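Local coordinates for ribokinase, putative (Burkholderia thailandensis, PDB 3B1Q), which probably phosphorylates nucleosides such as inosine, as a nucleoside kinase of the PfkB (ribokinase-like) carbohydrate kinase family, at residues A[165-170]-A[189-194]; A[177-182]-A[200-205]; A[51-56]-A[251-256]; A[111-116]-A[246-251]. One frame throughout, in Å; residues are numbered along the deposited sequence.

Contact 1 (A[165-170]-A[189-194]). With NOS (inosine), chain G.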
# COMPACT_ATOMS: atom_id res chain seq x y z
N PHE A 165 3.74 27.77 -7.77
CA PHE A 165 2.82 26.70 -8.12
C PHE A 165 3.62 25.43 -8.17
O PHE A 165 4.64 25.35 -8.87
CB PHE A 165 2.20 27.01 -9.51
CG PHE A 165 1.33 25.91 -10.06
CD1 PHE A 165 0.21 25.46 -9.35
CD2 PHE A 165 1.60 25.38 -11.29
CE1 PHE A 165 -0.64 24.44 -9.89
CE2 PHE A 165 0.77 24.40 -11.83
CZ PHE A 165 -0.33 23.94 -11.13
N ASP A 166 3.16 24.44 -7.42
CA ASP A 166 3.97 23.24 -7.12
C ASP A 166 3.01 22.02 -7.34
O ASP A 166 2.52 21.40 -6.40
CB ASP A 166 4.50 23.37 -5.69
CG ASP A 166 5.13 22.11 -5.14
OD1 ASP A 166 5.63 21.26 -5.91
OD2 ASP A 166 5.09 22.00 -3.89
N PRO A 167 2.70 21.71 -8.58
CA PRO A 167 1.67 20.70 -8.80
C PRO A 167 1.98 19.28 -8.31
O PRO A 167 1.08 18.58 -7.84
CB PRO A 167 1.41 20.77 -10.29
CG PRO A 167 2.76 21.27 -10.90
CD PRO A 167 3.21 22.30 -9.84
N GLY A 168 3.25 18.90 -8.42
CA GLY A 168 3.75 17.66 -7.85
C GLY A 168 2.90 16.47 -8.20
O GLY A 168 2.55 16.26 -9.36
N GLN A 169 2.55 15.68 -7.15
CA GLN A 169 1.67 14.50 -7.29
C GLN A 169 0.26 14.80 -7.79
O GLN A 169 -0.43 13.90 -8.29
CB GLN A 169 1.57 13.77 -5.94
CG GLN A 169 2.89 13.20 -5.49
CD GLN A 169 3.55 14.09 -4.47
OE1 GLN A 169 3.38 15.30 -4.50
NE2 GLN A 169 4.32 13.49 -3.53
N GLY A 170 -0.14 16.07 -7.69
CA GLY A 170 -1.37 16.54 -8.30
C GLY A 170 -1.40 16.70 -9.81
O GLY A 170 -2.48 16.83 -10.39
N ILE A 189 7.30 28.49 -10.59
CA ILE A 189 6.87 27.09 -10.63
C ILE A 189 8.06 26.22 -10.17
O ILE A 189 9.21 26.49 -10.58
CB ILE A 189 6.31 26.62 -12.05
CG1 ILE A 189 6.19 25.09 -12.11
CG2 ILE A 189 7.10 27.12 -13.19
CD1 ILE A 189 5.20 24.57 -13.16
N ALA A 190 7.75 25.22 -9.34
CA ALA A 190 8.76 24.27 -8.86
C ALA A 190 8.28 22.88 -9.21
O ALA A 190 7.13 22.50 -8.94
CB ALA A 190 8.97 24.37 -7.40
N VAL A 191 9.18 22.12 -9.82
CA VAL A 191 8.89 20.73 -10.22
C VAL A 191 10.17 19.93 -10.12
O VAL A 191 11.28 20.53 -10.18
CB VAL A 191 8.37 20.66 -11.69
CG1 VAL A 191 6.88 21.15 -11.76
CG2 VAL A 191 9.32 21.39 -12.71
N ASN A 192 10.08 18.59 -10.08
CA ASN A 192 11.31 17.81 -10.35
C ASN A 192 11.55 17.62 -11.86
O ASN A 192 10.75 18.06 -12.71
CB ASN A 192 11.35 16.48 -9.56
CG ASN A 192 10.27 15.46 -10.04
OD1 ASN A 192 9.95 15.38 -11.21
ND2 ASN A 192 9.67 14.72 -9.07
N ASP A 193 12.69 17.02 -12.21
CA ASP A 193 13.02 16.95 -13.65
C ASP A 193 12.03 16.05 -14.48
O ASP A 193 11.70 16.38 -15.62
CB ASP A 193 14.51 16.65 -13.86
CG ASP A 193 15.00 15.41 -13.11
OD1 ASP A 193 14.22 14.72 -12.46
OD2 ASP A 193 16.22 15.12 -13.20
N TYR A 194 11.51 15.00 -13.86
CA TYR A 194 10.53 14.14 -14.51
C TYR A 194 9.22 14.94 -14.76
O TYR A 194 8.65 14.94 -15.89
CB TYR A 194 10.26 12.94 -13.59
CG TYR A 194 9.23 12.00 -14.18
CD1 TYR A 194 7.96 11.89 -13.63
CD2 TYR A 194 9.55 11.22 -15.28
CE1 TYR A 194 7.02 11.01 -14.19
CE2 TYR A 194 8.62 10.37 -15.85
CZ TYR A 194 7.36 10.28 -15.28
OH TYR A 194 6.44 9.42 -15.84
N9 NOS G . 1.71 13.05 -0.92
C4 NOS G . 0.69 13.68 -1.49
N3 NOS G . 0.02 14.84 -1.24
C2 NOS G . -1.00 15.23 -2.03
N1 NOS G . -1.40 14.48 -3.08
C6 NOS G . -0.82 13.29 -3.38
O6 NOS G . -1.22 12.54 -4.40
C5 NOS G . 0.30 12.80 -2.59
N7 NOS G . 1.13 11.76 -2.60
C8 NOS G . 1.99 11.92 -1.57
C5' NOS G . 6.12 14.26 0.06
O5' NOS G . 6.22 15.50 -0.71
C4' NOS G . 4.69 14.26 0.63
O4' NOS G . 3.67 14.06 -0.41
C1' NOS G . 2.46 13.65 0.22
C2' NOS G . 2.97 12.67 1.27
O2' NOS G . 2.03 12.73 2.35
C3' NOS G . 4.39 13.10 1.58
O3' NOS G . 4.60 13.43 2.97
O HOH W 1 5.80 20.39 -8.41
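The backbone carbonyl of Phe165 takes up the N-H of Ala190, with 3.1 Å between Phe165 O and Ala190 N and an N-H...O angle of 162°. Phe165 O also receives a CA-H...O contact from Ile189 CA at 3.3 Å. Phe165 and Ile189 pair in parallel register, and their side chains run alongside each other on one face of the sheet. There Ile189 CD1 comes within 4.1 Å of Phe165 CD2, while Pro167 CD sits over the rim of one face of the Phe165 ring. Two residues on, Pro167 CG meets Val191 CG1 at 4.2 Å. Strands 163-165 and 188-192 are neighbours in the parallel part of the large sheet of the ribokinase fold, and beyond Pro167 the two segments diverge. Where direct pairing stops, a water takes over: it accepts from Gly168 N and lies 2.7 Å from Asp166 OD1 and close to Ala190 O. Asp166 OD1 is held further by a salt bridge to Arg256. Past the divergence, Gln169 bends at chi2 (100°) and brings NE2 to 3.2 Å from inosine O4', and Asn192, an ADP-binding residue, caps the start of helix 193-203 through OD1 to Glu195 N.

Contact 2 (A[177-182]-A[200-205]). With NA (sodium ion), chain O.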
# COMPACT_ATOMS: atom_id res chain seq x y z
N ALA A 177 -5.01 22.90 -20.59
CA ALA A 177 -5.56 24.26 -20.47
C ALA A 177 -5.43 24.75 -19.02
O ALA A 177 -4.99 25.88 -18.80
CB ALA A 177 -7.01 24.31 -20.95
N THR A 178 -5.73 23.89 -18.05
CA THR A 178 -5.72 24.30 -16.64
C THR A 178 -4.29 24.49 -16.19
O THR A 178 -4.00 25.38 -15.41
CB THR A 178 -6.45 23.30 -15.74
OG1 THR A 178 -7.78 23.14 -16.29
CG2 THR A 178 -6.49 23.82 -14.29
N LEU A 179 -3.38 23.66 -16.71
CA LEU A 179 -2.00 23.74 -16.31
C LEU A 179 -1.37 25.02 -16.94
O LEU A 179 -0.69 25.76 -16.22
CB LEU A 179 -1.29 22.47 -16.78
CG LEU A 179 0.09 22.27 -16.30
CD1 LEU A 179 0.22 22.42 -14.74
CD2 LEU A 179 0.64 20.88 -16.84
N ARG A 180 -1.70 25.33 -18.20
CA ARG A 180 -1.23 26.56 -18.83
C ARG A 180 -1.70 27.76 -18.00
O ARG A 180 -0.91 28.68 -17.72
CB ARG A 180 -1.70 26.69 -20.28
CG ARG A 180 -0.88 25.80 -21.20
CD ARG A 180 -1.17 26.06 -22.69
NE ARG A 180 -2.52 25.64 -23.03
CZ ARG A 180 -2.87 24.41 -23.41
NH1 ARG A 180 -4.14 24.16 -23.71
NH2 ARG A 180 -1.96 23.44 -23.52
N ARG A 181 -2.98 27.75 -17.66
CA ARG A 181 -3.55 28.87 -16.89
C ARG A 181 -2.92 29.02 -15.53
O ARG A 181 -2.57 30.13 -15.09
CB ARG A 181 -5.06 28.70 -16.75
CG ARG A 181 -5.69 29.86 -15.97
CD ARG A 181 -7.21 29.90 -16.24
NE ARG A 181 -7.81 28.64 -15.81
CZ ARG A 181 -8.27 27.68 -16.65
NH1 ARG A 181 -8.21 27.81 -17.95
NH2 ARG A 181 -8.76 26.56 -16.13
N SER A 182 -2.71 27.90 -14.86
CA SER A 182 -2.09 27.91 -13.55
C SER A 182 -0.70 28.52 -13.58
O SER A 182 -0.30 29.33 -12.72
CB SER A 182 -2.04 26.49 -12.96
OG SER A 182 -3.34 25.95 -12.84
N CYS A 200 5.98 20.18 -19.79
CA CYS A 200 6.23 20.59 -21.16
C CYS A 200 5.27 19.85 -22.09
O CYS A 200 4.65 20.45 -22.96
CB CYS A 200 7.68 20.30 -21.60
SG CYS A 200 8.80 21.41 -20.70
N ASP A 201 5.09 18.56 -21.85
CA ASP A 201 4.24 17.81 -22.79
C ASP A 201 2.74 18.14 -22.68
O ASP A 201 2.06 18.21 -23.73
CB ASP A 201 4.45 16.32 -22.66
CG ASP A 201 5.84 15.87 -23.18
OD1 ASP A 201 6.57 16.59 -23.90
OD2 ASP A 201 6.18 14.73 -22.85
N LYS A 202 2.26 18.30 -21.46
CA LYS A 202 0.85 18.61 -21.22
C LYS A 202 0.48 20.01 -21.76
O LYS A 202 -0.58 20.19 -22.39
CB LYS A 202 0.57 18.46 -19.76
CG LYS A 202 -0.85 18.32 -19.41
CD LYS A 202 -1.00 17.68 -18.01
CE LYS A 202 -1.47 16.23 -18.12
NZ LYS A 202 -1.60 15.63 -16.77
N THR A 203 1.35 20.99 -21.53
CA THR A 203 1.11 22.37 -21.98
C THR A 203 1.45 22.66 -23.43
O THR A 203 0.89 23.59 -24.05
CB THR A 203 1.98 23.37 -21.10
OG1 THR A 203 3.38 23.08 -21.27
CG2 THR A 203 1.69 23.31 -19.58
N GLY A 204 2.37 21.88 -24.05
CA GLY A 204 2.90 22.20 -25.35
C GLY A 204 3.83 23.40 -25.30
O GLY A 204 4.06 24.03 -26.35
N TRP A 205 4.34 23.73 -24.11
CA TRP A 205 5.40 24.75 -23.95
C TRP A 205 6.75 24.12 -23.67
O TRP A 205 6.83 23.17 -22.94
CB TRP A 205 5.08 25.69 -22.78
CG TRP A 205 3.86 26.58 -23.04
CD1 TRP A 205 3.29 26.89 -24.24
CD2 TRP A 205 3.04 27.20 -22.03
NE1 TRP A 205 2.20 27.70 -24.05
CE2 TRP A 205 2.02 27.90 -22.71
CE3 TRP A 205 3.10 27.25 -20.63
CZ2 TRP A 205 1.04 28.64 -22.02
CZ3 TRP A 205 2.12 27.99 -19.94
CH2 TRP A 205 1.12 28.69 -20.64
NA NA O . 3.50 25.20 -28.39
O HOH W 2 4.33 23.32 -29.30
O HOH W 3 6.22 25.12 -27.95
O HOH W 4 1.98 26.81 -27.72
O HOH W 5 4.93 25.73 -30.34
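The aliphatic part of an arginine, rather than its charged end, lies on the indole here: Arg180 CG stands over the six-membered ring of Trp205, 3.6 Å from its centroid and 18° off the ring normal, a CH-pi contact. The chain continues across the ring, with Arg180 CD 3.5 Å from Trp205 CZ2, then bends at chi3 (-67°). This turn carries the guanidinium off the indole, with its plane steep to the ring, and lets Arg180 NH2 donate to Thr203 O at 2.9 Å. The bond is bent, and NH2 approaches from above the carbonyl plane instead of along a lone pair. Thr203 CB sits over the same indole face as Arg180 CG. Thr203 CG2 packs at 3.8 Å on Leu179 CG, and Leu179 CD2 touches Lys202 CD at 3.8 Å. Thr203 OG1 accepts from Trp205 N, closing an ST turn, and is also bonded to Val199 O. Helix 176-185 thus packs against the C-terminal end of helix 193-203, where Gly204 leaves helical geometry with positive phi and its O binds a sodium ion at 2.4 Å. Carbonyl groups gathered at a helix C terminus favour positive charge, so the guanidinium and the sodium ion probably both offset the partial negative charge there.

Contact 3 (A[51-56]-A[251-256]). With NOS (inosine), chain G; ACT (acetate ion), chain J.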
# COMPACT_ATOMS: atom_id res chain seq x y z
N GLY A 51 2.37 20.18 5.52
CA GLY A 51 3.03 20.02 6.83
C GLY A 51 4.56 20.01 6.68
O GLY A 51 5.29 20.63 7.45
N ASN A 52 5.04 19.32 5.66
CA ASN A 52 6.48 19.19 5.39
C ASN A 52 7.10 20.55 5.03
O ASN A 52 8.14 20.93 5.58
CB ASN A 52 6.68 18.24 4.18
CG ASN A 52 6.25 16.82 4.47
OD1 ASN A 52 5.98 16.45 5.63
ND2 ASN A 52 6.13 16.01 3.41
N ILE A 53 6.45 21.30 4.14
CA ILE A 53 7.00 22.61 3.74
C ILE A 53 6.99 23.57 4.90
O ILE A 53 7.94 24.33 5.10
CB ILE A 53 6.24 23.16 2.51
CG1 ILE A 53 6.54 22.23 1.32
CG2 ILE A 53 6.75 24.59 2.16
CD1 ILE A 53 5.57 22.49 0.11
N ALA A 54 5.90 23.54 5.70
CA ALA A 54 5.82 24.47 6.81
C ALA A 54 6.90 24.08 7.81
O ALA A 54 7.48 24.99 8.44
CB ALA A 54 4.44 24.42 7.47
N TYR A 55 7.10 22.79 8.03
CA TYR A 55 8.15 22.36 9.00
C TYR A 55 9.51 22.91 8.56
O TYR A 55 10.24 23.46 9.42
CB TYR A 55 8.16 20.84 9.08
CG TYR A 55 9.22 20.32 10.03
CD1 TYR A 55 9.04 20.40 11.41
CD2 TYR A 55 10.43 19.86 9.53
CE1 TYR A 55 10.04 19.91 12.30
CE2 TYR A 55 11.44 19.40 10.38
CZ TYR A 55 11.24 19.44 11.77
OH TYR A 55 12.26 18.98 12.63
N ALA A 56 9.82 22.78 7.29
CA ALA A 56 11.09 23.32 6.73
C ALA A 56 11.21 24.85 6.91
O ALA A 56 12.25 25.35 7.36
CB ALA A 56 11.23 22.91 5.26
N CYS A 251 12.16 15.10 0.66
CA CYS A 251 13.29 15.90 0.16
C CYS A 251 12.85 17.13 -0.64
O CYS A 251 13.33 18.22 -0.39
CB CYS A 251 14.25 15.05 -0.70
SG CYS A 251 15.35 14.08 0.32
N GLY A 252 11.94 16.96 -1.58
CA GLY A 252 11.43 18.10 -2.36
C GLY A 252 10.76 19.17 -1.50
O GLY A 252 10.91 20.37 -1.74
N ASP A 253 10.01 18.74 -0.47
CA ASP A 253 9.40 19.71 0.39
C ASP A 253 10.36 20.49 1.26
O ASP A 253 10.16 21.68 1.48
CB ASP A 253 8.33 18.99 1.28
CG ASP A 253 7.18 18.43 0.45
OD1 ASP A 253 6.95 18.96 -0.68
OD2 ASP A 253 6.53 17.43 0.87
N ALA A 254 11.40 19.82 1.78
CA ALA A 254 12.44 20.57 2.45
C ALA A 254 13.08 21.60 1.55
O ALA A 254 13.34 22.74 1.95
CB ALA A 254 13.55 19.60 3.00
N PHE A 255 13.39 21.18 0.31
CA PHE A 255 13.93 22.09 -0.69
C PHE A 255 12.98 23.32 -0.86
O PHE A 255 13.43 24.47 -0.86
CB PHE A 255 14.12 21.29 -2.00
CG PHE A 255 14.69 22.11 -3.15
CD1 PHE A 255 16.03 21.97 -3.51
CD2 PHE A 255 13.85 22.96 -3.90
CE1 PHE A 255 16.58 22.71 -4.57
CE2 PHE A 255 14.38 23.72 -4.96
CZ PHE A 255 15.71 23.59 -5.30
N ARG A 256 11.67 23.06 -0.98
CA ARG A 256 10.70 24.15 -1.14
C ARG A 256 10.66 25.11 0.03
O ARG A 256 10.53 26.33 -0.16
CB ARG A 256 9.32 23.59 -1.46
CG ARG A 256 9.33 23.05 -2.86
CD ARG A 256 8.29 22.01 -3.01
NE ARG A 256 8.13 21.56 -4.41
CZ ARG A 256 9.02 20.86 -5.12
NH1 ARG A 256 10.22 20.49 -4.61
NH2 ARG A 256 8.68 20.47 -6.36
N9 NOS G . 1.71 13.05 -0.92
C4 NOS G . 0.69 13.68 -1.49
N3 NOS G . 0.02 14.84 -1.24
C2 NOS G . -1.00 15.23 -2.03
N1 NOS G . -1.40 14.48 -3.08
C6 NOS G . -0.82 13.29 -3.38
O6 NOS G . -1.22 12.54 -4.40
C5 NOS G . 0.30 12.80 -2.59
N7 NOS G . 1.13 11.76 -2.60
C8 NOS G . 1.99 11.92 -1.57
C5' NOS G . 6.12 14.26 0.06
O5' NOS G . 6.22 15.50 -0.71
C4' NOS G . 4.69 14.26 0.63
O4' NOS G . 3.67 14.06 -0.41
C1' NOS G . 2.46 13.65 0.22
C2' NOS G . 2.97 12.67 1.27
O2' NOS G . 2.03 12.73 2.35
C3' NOS G . 4.39 13.10 1.58
O3' NOS G . 4.60 13.43 2.97
C ACT J . 10.46 13.28 -2.20
O ACT J . 11.19 14.32 -2.41
OXT ACT J . 9.40 13.30 -1.44
CH3 ACT J . 10.87 12.03 -2.94
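Asn52 and Asp253 form the polar half of this helix pair. Asn52 ND2 donates to Asp253 OD2 at 2.9 Å in a nearly straight bond (164°); the acceptor lies in the amide plane, and the anti lone pair of OD2 is used, although amide and carboxylate planes are turned 43° from each other. Both groups also hold the nucleoside. ND2 of Asn52 donates to O3' of inosine at 3.0 Å, and O5' of inosine donates to Asp253 OD2 over 2.5 Å, so that one carboxylate oxygen ties the amide to the 5'-hydroxyl. Asn52 OD1 is bonded in turn to Gln290, which fixes the way round of the amide.

Apolar contacts fill the rest. Ile53 CG1 rests 3.7 Å from Asp253 CB, and Ala56 CB lies 3.9 Å from Ala254 CA; the small Ala56 and Ala254 are consistent with the helix axes coming to 7.7 Å at a crossing angle of -44°. Ile53 CD1 reaches toward Arg256 CD, beyond which the extended arginine forms a salt bridge with Asp166 through NE and donates from NH1 to Gly252 O one turn back.

At the N terminus of helix 251-264, Gly252 N donates to acetate O at 2.9 Å, the ion probably coming from the crystallisation liquor. A backbone N-H binding an anion beside an aspartate that holds the 5'-hydroxyl, the expected phosphoryl acceptor, is characteristic of the PfkB anion hole and catalytic base; Asp253 is consistent with the latter role.

Contact 4 (A[111-116]-A[246-251]). With ACT (acetate ion), chain J.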
# COMPACT_ATOMS: atom_id res chain seq x y z
N ASN A 111 16.17 4.25 -4.69
CA ASN A 111 15.46 5.39 -4.13
C ASN A 111 14.35 5.98 -5.00
O ASN A 111 14.06 7.16 -4.90
CB ASN A 111 16.45 6.49 -3.73
CG ASN A 111 16.87 6.40 -2.26
OD1 ASN A 111 16.62 5.41 -1.59
ND2 ASN A 111 17.50 7.47 -1.77
N ASN A 112 13.75 5.16 -5.87
CA ASN A 112 12.46 5.55 -6.48
C ASN A 112 11.36 5.18 -5.49
O ASN A 112 11.51 4.24 -4.69
CB ASN A 112 12.16 4.78 -7.77
CG ASN A 112 13.30 4.84 -8.79
OD1 ASN A 112 13.52 5.87 -9.44
ND2 ASN A 112 13.97 3.72 -8.97
N GLN A 113 10.23 5.83 -5.67
CA GLN A 113 9.08 5.58 -4.81
C GLN A 113 7.76 5.41 -5.58
O GLN A 113 7.50 6.14 -6.54
CB GLN A 113 8.93 6.73 -3.84
CG GLN A 113 10.18 7.05 -3.04
CD GLN A 113 9.90 7.95 -1.84
OE1 GLN A 113 10.08 7.53 -0.70
NE2 GLN A 113 9.45 9.14 -2.08
N ILE A 114 6.94 4.45 -5.13
CA ILE A 114 5.52 4.36 -5.54
C ILE A 114 4.64 4.61 -4.32
O ILE A 114 4.83 3.97 -3.29
CB ILE A 114 5.17 2.98 -6.14
CG1 ILE A 114 6.03 2.71 -7.40
CG2 ILE A 114 3.65 2.87 -6.46
CD1 ILE A 114 6.03 1.28 -7.84
N THR A 115 3.67 5.53 -4.45
CA THR A 115 2.76 5.84 -3.33
C THR A 115 1.30 5.54 -3.68
O THR A 115 0.87 5.92 -4.77
CB THR A 115 2.93 7.29 -2.91
OG1 THR A 115 4.28 7.48 -2.45
CG2 THR A 115 1.92 7.70 -1.77
N ALA A 116 0.57 4.88 -2.80
CA ALA A 116 -0.91 4.83 -2.89
C ALA A 116 -1.33 5.90 -1.91
O ALA A 116 -0.97 5.83 -0.73
CB ALA A 116 -1.50 3.47 -2.44
N ILE A 246 19.08 7.94 3.94
CA ILE A 246 18.21 7.09 4.73
C ILE A 246 16.84 7.03 4.04
O ILE A 246 16.28 5.94 3.92
CB ILE A 246 18.03 7.70 6.17
CG1 ILE A 246 19.37 7.54 6.94
CG2 ILE A 246 16.85 7.07 6.93
CD1 ILE A 246 19.88 6.13 7.13
N ASP A 247 16.34 8.15 3.57
CA ASP A 247 14.94 8.18 3.07
C ASP A 247 14.69 9.41 2.22
O ASP A 247 14.80 10.53 2.70
CB ASP A 247 13.95 8.15 4.29
CG ASP A 247 12.45 8.20 3.89
OD1 ASP A 247 12.12 7.86 2.73
OD2 ASP A 247 11.61 8.44 4.77
N PRO A 248 14.33 9.25 0.93
CA PRO A 248 14.07 10.47 0.16
C PRO A 248 12.73 11.16 0.42
O PRO A 248 12.54 12.30 -0.05
CB PRO A 248 14.05 9.97 -1.31
CG PRO A 248 13.63 8.55 -1.19
CD PRO A 248 14.23 8.00 0.13
N THR A 249 11.85 10.51 1.21
CA THR A 249 10.51 11.06 1.40
C THR A 249 10.51 12.44 2.03
O THR A 249 10.96 12.59 3.16
CB THR A 249 9.61 10.17 2.30
OG1 THR A 249 9.70 8.80 1.89
CG2 THR A 249 8.16 10.72 2.34
N GLY A 250 10.02 13.41 1.28
CA GLY A 250 9.99 14.81 1.77
C GLY A 250 11.19 15.66 1.37
O GLY A 250 11.25 16.83 1.77
N CYS A 251 12.16 15.10 0.66
CA CYS A 251 13.29 15.90 0.16
C CYS A 251 12.85 17.13 -0.64
O CYS A 251 13.33 18.22 -0.39
CB CYS A 251 14.25 15.05 -0.70
SG CYS A 251 15.35 14.08 0.32
C ACT J . 10.46 13.28 -2.20
O ACT J . 11.19 14.32 -2.41
OXT ACT J . 9.40 13.30 -1.44
CH3 ACT J . 10.87 12.03 -2.94
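Pro248 to Cys251 form a type II beta turn, closed by Cys251 N to Pro248 O, and residues 246-251 lie against the start of strand 113-118. Gly250 takes the turn's positive-phi position and serves as N-cap of helix 251-264. Across the contact, the Pro248 ring meets two side chains: the Asn111 amide is set at a slant to the ring, with ND2 3.8 Å from Pro248 CD, while Gln113 runs antiparallel alongside it, Gln113 OE1 being 3.7 Å from Pro248 CG. Gln113 is extended beyond CG (chi2 -165°), which carries OE1 to 2.9 Å from Thr249 OG1. Thr249 OG1 is also 2.7 Å from Asp247 OD1, and its proton could serve either oxygen. Asp247 OD1 further accepts from Thr249 N at 3.1 Å, from well above the carboxylate plane, making an Asx turn, while Asp247 OD2 is bonded to Gly288 N. Thr107 OG1 bonds to Gln113 OE1, and Asn34 of the second subunit accepts from Gln113 NE2. With both ends of its amide engaged, Gln113 links the lid sheet, which continues into the second subunit, to the turn. Gly250 N donates to acetate OXT at 2.8 Å, so the turn presents its N-H to an anion, consistent with the anion hole of this family.

From the N terminus, helix 49-59 supplies the first half of contact 3, which closes the longest loop, 194 residues, on reaching helix 251-264. Residues 111-116 of the smaller sheet then open contact 4, nested within it and closed by the turn that leads into that same helix, so the two contacts share Cys251. Contacts 1 and 2 lie inside both loops and cross each other, their segments alternating along strand 163-165, helix 176-185, strand 188-192 and helix 193-203. Phe165 packs on Leu179 and Ser182 to join them, whereas the Asp166-Arg256 salt bridge ties contact 1 to contact 3. Together they connect an outer helical layer, the large sheet, the nucleoside site and the intersubunit sheet.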